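Local coordinates for extracellular matrix-binding protein EbhA (Staphylococcus aureus, PDB 2DGJ) that probably helps attach the bacterium to host extracellular matrix, as a cell wall-associated adhesin whose repeated three-helix bundles form a long rod, at residues Q20-Y33 / V64-L77. Residues are numbered along the deposited sequence; the frame is centred on the assembly and turned at random.
Sequences QKYRDAEQSKKTAY and VTSTKDALNGDAKL
Leu71 fills the centre of the contact, with CD2 at the Tyr22 ring edge and CD1 near Tyr33 CB. Leu71 CD2 is 3.8 Å from Tyr22 CD1. Leu71 CD1 lies 3.9 Å from Tyr33 CB. Ala25 CB packs against Leu71 CG. The Tyr33 ring, with CG anti to its backbone N (chi1 169°), runs alongside Lys68, and Tyr33 CE1 is 3.8 Å from Lys68 CB. Thr67 OG1 faces the ring edge but bonds to Gln63 O. The axes of helix 27-33 and helix 64-70 run nearly antiparallel (155°), as two helices of a three-helix bundle within the FIVAR domain; helix 13-18 also touches Leu71. A new helix starts at Gly73, with Asn72 at its N-cap position. Gly73 CA sits 3.6 Å from Ala25 CA, and Gly73 N bonds to Lys21 O. Gln20 NE2 donates to Gly73 O from above the carbonyl plane, 3.1 Å away, and also to Asp24 OD2. Asn72 OD1 accepts from Glu26 N at 3.3 Å. Lys21 bends at its last torsion (chi4 60°), bringing NZ within 2.8 Å of Leu71 O and into a salt bridge with Asp74 OD1. At the polar edge, Lys76 NZ makes a weak bond within its salt bridge to Glu26 OE2.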
ATOM      1  N   GLN A  20      12.988  12.669  -4.435  1.00 17.82           N
ATOM      2  CA  GLN A  20      11.857  12.306  -3.598  1.00 17.49           C
ATOM      3  C   GLN A  20      10.903  13.501  -3.502  1.00 17.50           C
ATOM      4  O   GLN A  20       9.687  13.335  -3.356  1.00 17.44           O
ATOM      5  CB  GLN A  20      12.373  11.910  -2.211  1.00 17.21           C
ATOM      6  CG  GLN A  20      11.320  11.412  -1.224  1.00 16.94           C
ATOM      7  CD  GLN A  20      10.462  12.523  -0.683  1.00 16.71           C
ATOM      8  OE1 GLN A  20      10.946  13.637  -0.468  1.00 16.60           O
ATOM      9  NE2 GLN A  20       9.186  12.231  -0.443  1.00 16.63           N
ATOM     10  N   LYS A  21      11.464  14.706  -3.590  1.00 17.36           N
ATOM     11  CA  LYS A  21      10.666  15.924  -3.512  1.00 17.34           C
ATOM     12  C   LYS A  21       9.611  15.921  -4.615  1.00 17.22           C
ATOM     13  O   LYS A  21       8.478  16.355  -4.409  1.00 17.17           O
ATOM     14  CB  LYS A  21      11.572  17.155  -3.643  1.00 17.40           C
ATOM     15  CG  LYS A  21      10.852  18.486  -3.493  1.00 17.62           C
ATOM     16  CD  LYS A  21      11.834  19.650  -3.423  1.00 17.99           C
ATOM     17  CE  LYS A  21      11.116  20.991  -3.289  1.00 18.31           C
ATOM     18  NZ  LYS A  21      10.273  21.075  -2.063  1.00 18.51           N
ATOM     19  N   TYR A  22       9.994  15.426  -5.786  1.00 17.06           N
ATOM     20  CA  TYR A  22       9.092  15.352  -6.928  1.00 17.12           C
ATOM     21  C   TYR A  22       8.237  14.094  -6.812  1.00 17.15           C
ATOM     22  O   TYR A  22       7.004  14.158  -6.804  1.00 17.05           O
ATOM     23  CB  TYR A  22       9.899  15.295  -8.230  1.00 17.07           C
ATOM     24  CG  TYR A  22       9.063  14.976  -9.455  1.00 17.10           C
ATOM     25  CD1 TYR A  22       8.289  15.957 -10.076  1.00 17.04           C
ATOM     26  CD2 TYR A  22       9.026  13.682  -9.977  1.00 16.99           C
ATOM     27  CE1 TYR A  22       7.502  15.658 -11.186  1.00 17.07           C
ATOM     28  CE2 TYR A  22       8.238  13.373 -11.081  1.00 17.09           C
ATOM     29  CZ  TYR A  22       7.479  14.363 -11.685  1.00 17.14           C
ATOM     30  OH  TYR A  22       6.700  14.064 -12.784  1.00 17.15           O
ATOM     31  N   ARG A  23       8.917  12.955  -6.725  1.00 17.31           N
ATOM     32  CA  ARG A  23       8.300  11.638  -6.614  1.00 17.40           C
ATOM     33  C   ARG A  23       7.032  11.595  -5.763  1.00 17.21           C
ATOM     34  O   ARG A  23       5.957  11.259  -6.261  1.00 17.00           O
ATOM     35  CB  ARG A  23       9.310  10.656  -6.028  1.00 17.97           C
ATOM     36  CG  ARG A  23       9.577   9.423  -6.868  1.00 18.71           C
ATOM     37  CD  ARG A  23      10.592   9.689  -7.959  1.00 19.33           C
ATOM     38  NE  ARG A  23      11.365   8.488  -8.257  1.00 20.16           N
ATOM     39  CZ  ARG A  23      10.842   7.321  -8.635  1.00 20.53           C
ATOM     40  NH1 ARG A  23       9.528   7.178  -8.778  1.00 20.61           N
ATOM     41  NH2 ARG A  23      11.644   6.291  -8.869  1.00 20.79           N
ATOM     42  N   ASP A  24       7.166  11.927  -4.480  1.00 17.04           N
ATOM     43  CA  ASP A  24       6.035  11.901  -3.552  1.00 16.97           C
ATOM     44  C   ASP A  24       5.185  13.162  -3.492  1.00 17.04           C
ATOM     45  O   ASP A  24       4.278  13.255  -2.665  1.00 17.06           O
ATOM     46  CB  ASP A  24       6.517  11.549  -2.144  1.00 16.91           C
ATOM     47  CG  ASP A  24       7.070  10.147  -2.054  1.00 16.95           C
ATOM     48  OD1 ASP A  24       6.411   9.235  -2.589  1.00 16.88           O
ATOM     49  OD2 ASP A  24       8.149   9.951  -1.455  1.00 17.03           O
ATOM     50  N   ALA A  25       5.461  14.131  -4.358  1.00 17.18           N
ATOM     51  CA  ALA A  25       4.666  15.356  -4.378  1.00 17.26           C
ATOM     52  C   ALA A  25       3.260  14.975  -4.823  1.00 17.35           C
ATOM     53  O   ALA A  25       3.048  13.880  -5.347  1.00 17.29           O
ATOM     54  CB  ALA A  25       5.258  16.360  -5.349  1.00 17.15           C
ATOM     55  N   GLU A  26       2.304  15.872  -4.611  1.00 17.41           N
ATOM     56  CA  GLU A  26       0.929  15.597  -5.003  1.00 17.56           C
ATOM     57  C   GLU A  26       0.867  15.577  -6.525  1.00 17.40           C
ATOM     58  O   GLU A  26       1.531  16.374  -7.190  1.00 17.38           O
ATOM     59  CB  GLU A  26      -0.001  16.662  -4.422  1.00 17.99           C
ATOM     60  CG  GLU A  26       0.179  16.848  -2.918  1.00 18.74           C
ATOM     61  CD  GLU A  26      -0.839  17.790  -2.295  1.00 19.34           C
ATOM     62  OE1 GLU A  26      -1.004  18.919  -2.805  1.00 19.63           O
ATOM     63  OE2 GLU A  26      -1.469  17.406  -1.283  1.00 19.69           O
ATOM     64  N   GLN A  27       0.073  14.659  -7.066  1.00 17.17           N
ATOM     65  CA  GLN A  27      -0.069  14.492  -8.510  1.00 16.84           C
ATOM     66  C   GLN A  27      -0.128  15.804  -9.285  1.00 16.61           C
ATOM     67  O   GLN A  27       0.666  16.025 -10.195  1.00 16.75           O
ATOM     68  CB  GLN A  27      -1.317  13.670  -8.831  1.00 16.92           C
ATOM     69  CG  GLN A  27      -1.364  13.155 -10.270  1.00 16.90           C
ATOM     70  CD  GLN A  27      -2.678  12.468 -10.594  1.00 16.98           C
ATOM     71  OE1 GLN A  27      -3.230  11.744  -9.766  1.00 17.21           O
ATOM     72  NE2 GLN A  27      -3.183  12.684 -11.802  1.00 16.91           N
ATOM     73  N   SER A  28      -1.073  16.666  -8.927  1.00 16.25           N
ATOM     74  CA  SER A  28      -1.250  17.947  -9.602  1.00 15.74           C
ATOM     75  C   SER A  28       0.028  18.783  -9.654  1.00 15.57           C
ATOM     76  O   SER A  28       0.307  19.442 -10.657  1.00 15.51           O
ATOM     77  CB  SER A  28      -2.358  18.746  -8.915  1.00 15.56           C
ATOM     78  OG  SER A  28      -2.020  19.019  -7.571  1.00 15.45           O
ATOM     79  N   LYS A  29       0.799  18.759  -8.573  1.00 15.31           N
ATOM     80  CA  LYS A  29       2.038  19.527  -8.516  1.00 15.12           C
ATOM     81  C   LYS A  29       3.101  18.912  -9.417  1.00 14.81           C
ATOM     82  O   LYS A  29       3.894  19.624 -10.028  1.00 14.66           O
ATOM     83  CB  LYS A  29       2.546  19.611  -7.074  1.00 15.28           C
ATOM     84  CG  LYS A  29       1.575  20.296  -6.120  1.00 15.54           C
ATOM     85  CD  LYS A  29       2.151  20.400  -4.716  1.00 15.97           C
ATOM     86  CE  LYS A  29       1.121  20.928  -3.722  1.00 16.12           C
ATOM     87  NZ  LYS A  29       0.641  22.291  -4.072  1.00 16.40           N
ATOM     88  N   LYS A  30       3.111  17.586  -9.499  1.00 14.63           N
ATOM     89  CA  LYS A  30       4.063  16.878 -10.349  1.00 14.41           C
ATOM     90  C   LYS A  30       3.729  17.159 -11.810  1.00 14.07           C
ATOM     91  O   LYS A  30       4.614  17.368 -12.639  1.00 14.02           O
ATOM     92  CB  LYS A  30       3.990  15.373 -10.083  1.00 14.51           C
ATOM     93  CG  LYS A  30       4.417  14.968  -8.679  1.00 14.65           C
ATOM     94  CD  LYS A  30       4.129  13.491  -8.402  1.00 14.69           C
ATOM     95  CE  LYS A  30       4.903  12.572  -9.331  1.00 14.85           C
ATOM     96  NZ  LYS A  30       4.683  11.133  -8.985  1.00 15.10           N
ATOM     97  N   THR A  31       2.434  17.177 -12.116  1.00 13.74           N
ATOM     98  CA  THR A  31       1.960  17.435 -13.468  1.00 13.47           C
ATOM     99  C   THR A  31       2.218  18.874 -13.912  1.00 13.31           C
ATOM    100  O   THR A  31       2.657  19.113 -15.037  1.00 13.26           O
ATOM    101  CB  THR A  31       0.448  17.141 -13.585  1.00 13.44           C
ATOM    102  OG1 THR A  31       0.218  15.742 -13.375  1.00 13.56           O
ATOM    103  CG2 THR A  31      -0.069  17.535 -14.954  1.00 13.22           C
ATOM    104  N   ALA A  32       1.938  19.827 -13.030  1.00 13.02           N
ATOM    105  CA  ALA A  32       2.149  21.234 -13.348  1.00 12.88           C
ATOM    106  C   ALA A  32       3.620  21.482 -13.711  1.00 12.88           C
ATOM    107  O   ALA A  32       3.932  22.185 -14.681  1.00 12.87           O
ATOM    108  CB  ALA A  32       1.729  22.096 -12.161  1.00 12.70           C
ATOM    109  N   TYR A  33       4.523  20.898 -12.926  1.00 12.82           N
ATOM    110  CA  TYR A  33       5.951  21.045 -13.173  1.00 12.94           C
ATOM    111  C   TYR A  33       6.274  20.440 -14.527  1.00 13.17           C
ATOM    112  O   TYR A  33       6.906  21.074 -15.363  1.00 13.17           O
ATOM    113  CB  TYR A  33       6.772  20.331 -12.095  1.00 12.52           C
ATOM    114  CG  TYR A  33       8.242  20.235 -12.434  1.00 12.20           C
ATOM    115  CD1 TYR A  33       9.041  21.374 -12.495  1.00 12.07           C
ATOM    116  CD2 TYR A  33       8.829  19.004 -12.724  1.00 12.09           C
ATOM    117  CE1 TYR A  33      10.384  21.294 -12.840  1.00 12.02           C
ATOM    118  CE2 TYR A  33      10.168  18.909 -13.067  1.00 12.14           C
ATOM    119  CZ  TYR A  33      10.938  20.055 -13.123  1.00 12.05           C
ATOM    120  OH  TYR A  33      12.260  19.962 -13.466  1.00 12.13           O
ATOM    121  N   VAL A  64       8.615  27.342 -14.616  1.00 19.96           N
ATOM    122  CA  VAL A  64       9.381  26.137 -14.313  1.00 19.22           C
ATOM    123  C   VAL A  64       9.919  26.241 -12.887  1.00 18.83           C
ATOM    124  O   VAL A  64       9.925  25.265 -12.140  1.00 18.68           O
ATOM    125  CB  VAL A  64      10.569  25.949 -15.289  1.00 19.08           C
ATOM    126  CG1 VAL A  64      11.521  24.887 -14.759  1.00 18.99           C
ATOM    127  CG2 VAL A  64      10.057  25.535 -16.655  1.00 18.79           C
ATOM    128  N   THR A  65      10.366  27.433 -12.509  1.00 18.48           N
ATOM    129  CA  THR A  65      10.904  27.664 -11.171  1.00 18.31           C
ATOM    130  C   THR A  65       9.801  27.596 -10.121  1.00 18.25           C
ATOM    131  O   THR A  65       9.998  27.051  -9.035  1.00 18.21           O
ATOM    132  CB  THR A  65      11.589  29.042 -11.078  1.00 18.23           C
ATOM    133  OG1 THR A  65      12.751  29.054 -11.915  1.00 18.31           O
ATOM    134  CG2 THR A  65      12.015  29.330  -9.647  1.00 18.30           C
ATOM    135  N   SER A  66       8.637  28.149 -10.449  1.00 18.08           N
ATOM    136  CA  SER A  66       7.513  28.150  -9.522  1.00 17.92           C
ATOM    137  C   SER A  66       6.960  26.755  -9.258  1.00 17.80           C
ATOM    138  O   SER A  66       6.850  26.335  -8.100  1.00 17.86           O
ATOM    139  CB  SER A  66       6.393  29.053 -10.045  1.00 17.93           C
ATOM    140  OG  SER A  66       6.728  30.426  -9.914  1.00 18.20           O
ATOM    141  N   THR A  67       6.606  26.037 -10.322  1.00 17.53           N
ATOM    142  CA  THR A  67       6.063  24.695 -10.169  1.00 17.26           C
ATOM    143  C   THR A  67       7.075  23.779  -9.487  1.00 17.22           C
ATOM    144  O   THR A  67       6.700  22.903  -8.712  1.00 17.19           O
ATOM    145  CB  THR A  67       5.665  24.075 -11.524  1.00 17.21           C
ATOM    146  OG1 THR A  67       6.807  24.037 -12.388  1.00 17.22           O
ATOM    147  CG2 THR A  67       4.556  24.894 -12.177  1.00 16.86           C
ATOM    148  N   LYS A  68       8.359  23.977  -9.767  1.00 17.12           N
ATOM    149  CA  LYS A  68       9.368  23.136  -9.136  1.00 17.03           C
ATOM    150  C   LYS A  68       9.422  23.378  -7.629  1.00 16.88           C
ATOM    151  O   LYS A  68       9.413  22.429  -6.841  1.00 16.89           O
ATOM    152  CB  LYS A  68      10.758  23.381  -9.732  1.00 16.99           C
ATOM    153  CG  LYS A  68      11.800  22.466  -9.103  1.00 17.13           C
ATOM    154  CD  LYS A  68      13.186  22.620  -9.692  1.00 17.37           C
ATOM    155  CE  LYS A  68      14.144  21.678  -8.969  1.00 17.62           C
ATOM    156  NZ  LYS A  68      15.543  21.798  -9.445  1.00 17.87           N
ATOM    157  N   ASP A  69       9.484  24.644  -7.227  1.00 16.63           N
ATOM    158  CA  ASP A  69       9.534  24.971  -5.808  1.00 16.45           C
ATOM    159  C   ASP A  69       8.288  24.435  -5.119  1.00 16.07           C
ATOM    160  O   ASP A  69       8.337  24.024  -3.958  1.00 16.04           O
ATOM    161  CB  ASP A  69       9.621  26.488  -5.586  1.00 16.82           C
ATOM    162  CG  ASP A  69      10.919  27.087  -6.097  1.00 17.29           C
ATOM    163  OD1 ASP A  69      11.916  26.343  -6.207  1.00 17.55           O
ATOM    164  OD2 ASP A  69      10.947  28.305  -6.376  1.00 17.73           O
ATOM    165  N   ALA A  70       7.175  24.433  -5.848  1.00 15.68           N
ATOM    166  CA  ALA A  70       5.901  23.969  -5.316  1.00 15.19           C
ATOM    167  C   ALA A  70       5.884  22.474  -4.988  1.00 14.83           C
ATOM    168  O   ALA A  70       5.105  22.031  -4.140  1.00 14.70           O
ATOM    169  CB  ALA A  70       4.785  24.316  -6.289  1.00 15.28           C
ATOM    170  N   LEU A  71       6.723  21.696  -5.665  1.00 14.41           N
ATOM    171  CA  LEU A  71       6.804  20.263  -5.392  1.00 14.16           C
ATOM    172  C   LEU A  71       6.926  20.098  -3.877  1.00 14.08           C
ATOM    173  O   LEU A  71       7.816  20.682  -3.248  1.00 14.03           O
ATOM    174  CB  LEU A  71       8.019  19.666  -6.101  1.00 13.98           C
ATOM    175  CG  LEU A  71       7.820  19.117  -7.519  1.00 13.80           C
ATOM    176  CD1 LEU A  71       6.701  19.835  -8.234  1.00 13.61           C
ATOM    177  CD2 LEU A  71       9.117  19.256  -8.285  1.00 13.50           C
ATOM    178  N   ASN A  72       6.030  19.305  -3.294  1.00 13.95           N
ATOM    179  CA  ASN A  72       6.018  19.123  -1.846  1.00 13.85           C
ATOM    180  C   ASN A  72       6.221  17.697  -1.360  1.00 13.90           C
ATOM    181  O   ASN A  72       5.753  17.335  -0.285  1.00 13.84           O
ATOM    182  CB  ASN A  72       4.705  19.673  -1.281  1.00 13.72           C
ATOM    183  CG  ASN A  72       3.479  18.945  -1.824  1.00 13.62           C
ATOM    184  OD1 ASN A  72       3.513  18.383  -2.918  1.00 13.46           O
ATOM    185  ND2 ASN A  72       2.387  18.973  -1.067  1.00 13.40           N
ATOM    186  N   GLY A  73       6.927  16.891  -2.144  1.00 14.00           N
ATOM    187  CA  GLY A  73       7.174  15.519  -1.743  1.00 14.22           C
ATOM    188  C   GLY A  73       7.831  15.450  -0.377  1.00 14.35           C
ATOM    189  O   GLY A  73       7.481  14.605   0.449  1.00 14.44           O
ATOM    190  N   ASP A  74       8.777  16.348  -0.129  1.00 14.47           N
ATOM    191  CA  ASP A  74       9.481  16.388   1.148  1.00 14.72           C
ATOM    192  C   ASP A  74       8.528  16.696   2.301  1.00 14.68           C
ATOM    193  O   ASP A  74       8.646  16.122   3.385  1.00 14.76           O
ATOM    194  CB  ASP A  74      10.617  17.418   1.093  1.00 14.92           C
ATOM    195  CG  ASP A  74      10.141  18.796   0.655  1.00 15.27           C
ATOM    196  OD1 ASP A  74       9.249  18.871  -0.217  1.00 15.21           O
ATOM    197  OD2 ASP A  74      10.665  19.805   1.175  1.00 15.43           O
ATOM    198  N   ALA A  75       7.575  17.592   2.061  1.00 14.57           N
ATOM    199  CA  ALA A  75       6.601  17.952   3.086  1.00 14.36           C
ATOM    200  C   ALA A  75       5.718  16.734   3.352  1.00 14.31           C
ATOM    201  O   ALA A  75       5.298  16.490   4.478  1.00 14.05           O
ATOM    202  CB  ALA A  75       5.750  19.126   2.620  1.00 14.32           C
ATOM    203  N   LYS A  76       5.453  15.970   2.297  1.00 14.42           N
ATOM    204  CA  LYS A  76       4.630  14.770   2.403  1.00 14.47           C
ATOM    205  C   LYS A  76       5.366  13.664   3.139  1.00 14.44           C
ATOM    206  O   LYS A  76       4.738  12.796   3.746  1.00 14.33           O
ATOM    207  CB  LYS A  76       4.227  14.273   1.012  1.00 14.61           C
ATOM    208  CG  LYS A  76       3.101  15.069   0.375  1.00 15.08           C
ATOM    209  CD  LYS A  76       1.787  14.842   1.117  1.00 15.39           C
ATOM    210  CE  LYS A  76       0.623  15.575   0.463  1.00 15.68           C
ATOM    211  NZ  LYS A  76      -0.677  15.299   1.156  1.00 15.87           N
ATOM    212  N   LEU A  77       6.697  13.690   3.072  1.00 14.46           N
ATOM    213  CA  LEU A  77       7.513  12.692   3.753  1.00 14.45           C
ATOM    214  C   LEU A  77       7.487  12.954   5.251  1.00 14.44           C
ATOM    215  O   LEU A  77       7.399  12.030   6.051  1.00 14.42           O
ATOM    216  CB  LEU A  77       8.958  12.743   3.255  1.00 14.50           C
ATOM    217  CG  LEU A  77       9.939  11.767   3.920  1.00 14.64           C
ATOM    218  CD1 LEU A  77       9.504  10.334   3.659  1.00 14.57           C
ATOM    219  CD2 LEU A  77      11.339  12.000   3.374  1.00 14.62           C
TER
HETATM  220  O   HOH W   1      11.197  24.346  -2.523  1.00 25.36           O
HETATM  221  O   HOH W   2       4.347  21.958  -8.903  1.00 10.52           O